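Local coordinates for five-membered-cyclitol-phosphate synthase (Streptomyces citricolor, PDB 6K96), which belongs to the myo-inositol-1-phosphate synthase family and binds nicotinamide-adenine-dinucleotide beside a sodium ion, at residues 265-270 / 287-292. Numbering follows the deposited sequence.
With NAD (nicotinamide-adenine-dinucleotide), chain G.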
loop_
_atom_site.group_PDB
_atom_site.type_symbol
_atom_site.label_atom_id
_atom_site.label_comp_id
_atom_site.label_asym_id
_atom_site.label_seq_id
_atom_site.Cartn_x
_atom_site.Cartn_y
_atom_site.Cartn_z
ATOM N N HIS B 265 17.748 -6.426 -3.758
ATOM C CA HIS B 265 16.266 -6.366 -3.733
ATOM C C HIS B 265 15.725 -5.495 -4.847
ATOM O O HIS B 265 16.329 -4.515 -5.144
ATOM C CB HIS B 265 15.709 -5.797 -2.430
ATOM C CG HIS B 265 15.648 -6.797 -1.346
ATOM N ND1 HIS B 265 16.203 -6.543 -0.130
ATOM C CD2 HIS B 265 15.135 -8.045 -1.305
ATOM C CE1 HIS B 265 16.020 -7.593 0.671
ATOM N NE2 HIS B 265 15.378 -8.554 -0.035
ATOM N N LYS B 266 14.569 -5.813 -5.397
ATOM C CA LYS B 266 13.930 -4.907 -6.366
ATOM C C LYS B 266 12.503 -4.669 -5.858
ATOM O O LYS B 266 11.861 -5.639 -5.522
ATOM C CB LYS B 266 14.002 -5.495 -7.777
ATOM C CG LYS B 266 12.928 -4.982 -8.726
ATOM C CD LYS B 266 13.216 -5.228 -10.194
ATOM C CE LYS B 266 14.044 -4.106 -10.764
ATOM N NZ LYS B 266 14.036 -4.199 -12.247
ATOM N N VAL B 267 12.026 -3.431 -5.892
ATOM C CA VAL B 267 10.676 -3.024 -5.458
ATOM C C VAL B 267 9.960 -2.488 -6.667
ATOM O O VAL B 267 10.576 -1.804 -7.387
ATOM C CB VAL B 267 10.719 -1.962 -4.362
ATOM C CG1 VAL B 267 9.335 -1.393 -4.164
ATOM C CG2 VAL B 267 11.269 -2.515 -3.066
ATOM N N ALA B 268 8.691 -2.802 -6.839
ATOM C CA ALA B 268 7.807 -2.321 -7.901
ATOM C C ALA B 268 6.588 -1.694 -7.242
ATOM O O ALA B 268 6.265 -2.116 -6.220
ATOM C CB ALA B 268 7.402 -3.481 -8.712
ATOM N N MET B 269 6.055 -0.610 -7.750
ATOM C CA MET B 269 4.860 0.025 -7.180
ATOM C C MET B 269 3.974 0.251 -8.373
ATOM O O MET B 269 4.517 0.681 -9.410
ATOM C CB MET B 269 5.159 1.340 -6.465
ATOM C CG MET B 269 5.232 1.164 -4.979
ATOM S SD MET B 269 6.787 1.801 -4.291
ATOM C CE MET B 269 6.888 3.428 -5.017
ATOM N N LEU B 270 2.718 -0.165 -8.317
ATOM C CA LEU B 270 1.895 0.125 -9.499
ATOM C C LEU B 270 0.551 0.676 -9.053
ATOM O O LEU B 270 0.245 0.624 -7.848
ATOM C CB LEU B 270 1.905 -1.054 -10.476
ATOM C CG LEU B 270 1.177 -2.310 -10.083
ATOM C CD1 LEU B 270 -0.316 -2.079 -10.290
ATOM C CD2 LEU B 270 1.691 -3.520 -10.882
ATOM N N LYS B 287 2.287 -3.113 -4.211
ATOM C CA LYS B 287 3.748 -3.161 -4.010
ATOM C C LYS B 287 4.227 -4.594 -4.226
ATOM O O LYS B 287 3.529 -5.475 -3.773
ATOM C CB LYS B 287 4.115 -2.659 -2.630
ATOM C CG LYS B 287 5.604 -2.773 -2.394
ATOM C CD LYS B 287 6.060 -2.153 -1.141
ATOM C CE LYS B 287 7.524 -2.486 -0.907
ATOM N NZ LYS B 287 7.917 -2.209 0.495
ATOM N N LEU B 288 5.332 -4.780 -4.956
ATOM C CA LEU B 288 6.019 -6.056 -5.185
ATOM C C LEU B 288 7.405 -5.923 -4.600
ATOM O O LEU B 288 8.008 -4.895 -4.848
ATOM C CB LEU B 288 6.048 -6.319 -6.673
ATOM C CG LEU B 288 6.908 -7.489 -7.124
ATOM C CD1 LEU B 288 6.536 -8.754 -6.394
ATOM C CD2 LEU B 288 6.810 -7.696 -8.636
ATOM N N LYS B 289 7.820 -6.821 -3.701
ATOM C CA LYS B 289 9.247 -6.895 -3.298
ATOM C C LYS B 289 9.751 -8.260 -3.726
ATOM O O LYS B 289 8.989 -9.172 -3.489
ATOM C CB LYS B 289 9.445 -6.609 -1.814
ATOM C CG LYS B 289 10.874 -6.220 -1.446
ATOM C CD LYS B 289 11.025 -5.754 -0.030
ATOM C CE LYS B 289 12.078 -4.672 0.141
ATOM N NZ LYS B 289 13.332 -5.176 0.777
ATOM N N VAL B 290 10.936 -8.375 -4.349
ATOM C CA VAL B 290 11.594 -9.663 -4.696
ATOM C C VAL B 290 13.107 -9.570 -4.500
ATOM O O VAL B 290 13.644 -8.441 -4.420
ATOM C CB VAL B 290 11.248 -10.025 -6.139
ATOM C CG1 VAL B 290 9.757 -10.147 -6.329
ATOM C CG2 VAL B 290 11.824 -9.041 -7.139
ATOM N N GLN B 291 13.784 -10.707 -4.392
ATOM C CA GLN B 291 15.277 -10.799 -4.446
ATOM C C GLN B 291 15.650 -10.846 -5.921
ATOM O O GLN B 291 15.605 -11.940 -6.471
ATOM C CB GLN B 291 15.898 -12.111 -3.965
ATOM C CG GLN B 291 16.560 -12.121 -2.619
ATOM C CD GLN B 291 17.429 -10.983 -2.136
ATOM O OE1 GLN B 291 17.460 -10.804 -0.937
ATOM N NE2 GLN B 291 18.134 -10.237 -2.971
ATOM N N ASP B 292 15.945 -9.698 -6.537
ATOM C CA ASP B 292 16.030 -9.563 -8.031
ATOM C C ASP B 292 16.833 -10.742 -8.609
ATOM O O ASP B 292 16.345 -11.394 -9.527
ATOM C CB ASP B 292 16.560 -8.190 -8.442
ATOM C CG ASP B 292 16.356 -7.875 -9.912
ATOM O OD1 ASP B 292 15.311 -8.286 -10.411
ATOM O OD2 ASP B 292 17.305 -7.289 -10.567
HETATM P PA NAD G . 26.039 -8.277 -12.216
HETATM O O1A NAD G . 26.297 -6.852 -12.520
HETATM O O2A NAD G . 25.852 -8.608 -10.761
HETATM O O5B NAD G . 27.050 -9.290 -12.881
HETATM C C5B NAD G . 27.856 -8.730 -13.944
HETATM C C4B NAD G . 29.234 -9.333 -13.883
HETATM O O4B NAD G . 29.931 -9.281 -15.172
HETATM C C3B NAD G . 30.158 -8.615 -12.894
HETATM O O3B NAD G . 30.874 -9.596 -12.154
HETATM C C2B NAD G . 31.103 -7.864 -13.828
HETATM O O2B NAD G . 32.200 -7.531 -13.027
HETATM C C1B NAD G . 31.284 -8.951 -14.893
HETATM N N9A NAD G . 31.913 -8.575 -16.144
HETATM C C8A NAD G . 31.849 -7.318 -16.694
HETATM N N7A NAD G . 32.411 -7.246 -17.879
HETATM C C5A NAD G . 32.847 -8.539 -18.146
HETATM C C6A NAD G . 33.515 -9.089 -19.259
HETATM N N6A NAD G . 33.829 -8.376 -20.334
HETATM N N1A NAD G . 33.777 -10.425 -19.244
HETATM C C2A NAD G . 33.438 -11.115 -18.138
HETATM N N3A NAD G . 32.826 -10.692 -17.035
HETATM C C4A NAD G . 32.538 -9.378 -17.091
HETATM O O3 NAD G . 24.716 -8.687 -12.990
HETATM P PN NAD G . 23.577 -9.747 -12.581
HETATM O O1N NAD G . 24.246 -11.038 -12.300
HETATM O O2N NAD G . 22.743 -9.000 -11.585
HETATM O O5D NAD G . 22.787 -9.876 -13.980
HETATM C C5D NAD G . 23.549 -10.379 -15.154
HETATM C C4D NAD G . 22.776 -10.097 -16.408
HETATM O O4D NAD G . 21.520 -10.814 -16.433
HETATM C C3D NAD G . 22.433 -8.610 -16.578
HETATM O O3D NAD G . 22.543 -8.308 -17.952
HETATM C C2D NAD G . 20.944 -8.567 -16.247
HETATM O O2D NAD G . 20.179 -7.565 -16.892
HETATM C C1D NAD G . 20.479 -9.905 -16.818
HETATM N N1N NAD G . 19.135 -10.250 -16.262
HETATM C C2N NAD G . 18.931 -10.193 -14.842
HETATM C C3N NAD G . 17.667 -10.315 -14.287
HETATM C C7N NAD G . 17.541 -10.284 -12.775
HETATM O O7N NAD G . 18.550 -10.279 -12.081
HETATM N N7N NAD G . 16.320 -10.250 -12.248
HETATM C C4N NAD G . 16.593 -10.457 -15.165
HETATM C C5N NAD G . 16.821 -10.687 -16.516
HETATM C C6N NAD G . 18.079 -10.495 -17.056
#
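Lys-266 and Val-290, and next along the ladder Ala-268 and Leu-288, form the hydrogen-bonded pairs of an antiparallel hairpin between strands 265-275 and 281-291. Each pair exchanges two nearly straight N-H...O bonds, such as Lys-266 N to Val-290 O at 3.0 Å. On the same face, the small Ala-268 lets its CB lie 3.7 Å from CB of Leu-288; the side chain of Leu-288 also packs on Ser-283 of the second subunit.

The other face carries His-265, Val-267, Lys-287, Lys-289 and Gln-291. With CG anti to its backbone N (chi1 -161°) and bends at chi3 and chi4, Lys-289 passes CE by CG2 of Val-267, 3.9 Å away, and brings NZ over one face of the His-265 imidazole, toward its rim, 3.3 Å from ND1. Gln-291 comes to the ring obliquely, amide and ring planes 28° apart, OE1 being 3.2 Å from NE2 of His-265 at an angle too poor for a hydrogen bond; the Gln-291 amide nitrogen NE2 is instead hydrogen-bonded to OD2 of Asp-264. The β-branched Val-267 suits the extended backbone and gives its CG1 to the aliphatic part of Lys-287, CE.

Where strand 281-291 ends, Asp-292 CB packs on CB of Lys-266. Lys-266 NZ stays 4.7 Å from Asp-292 OD1, so any attraction there acts at a distance. The nicotinamide N7N donates to Asp-292 O at 3.0 Å and, weakly, to OD1. The geometry is consistent with the end of the hairpin presenting the backbone carbonyl of Asp-292, and less surely its carboxylate, to the carboxamide, while strand 281-291 pairs with a strand of the second subunit.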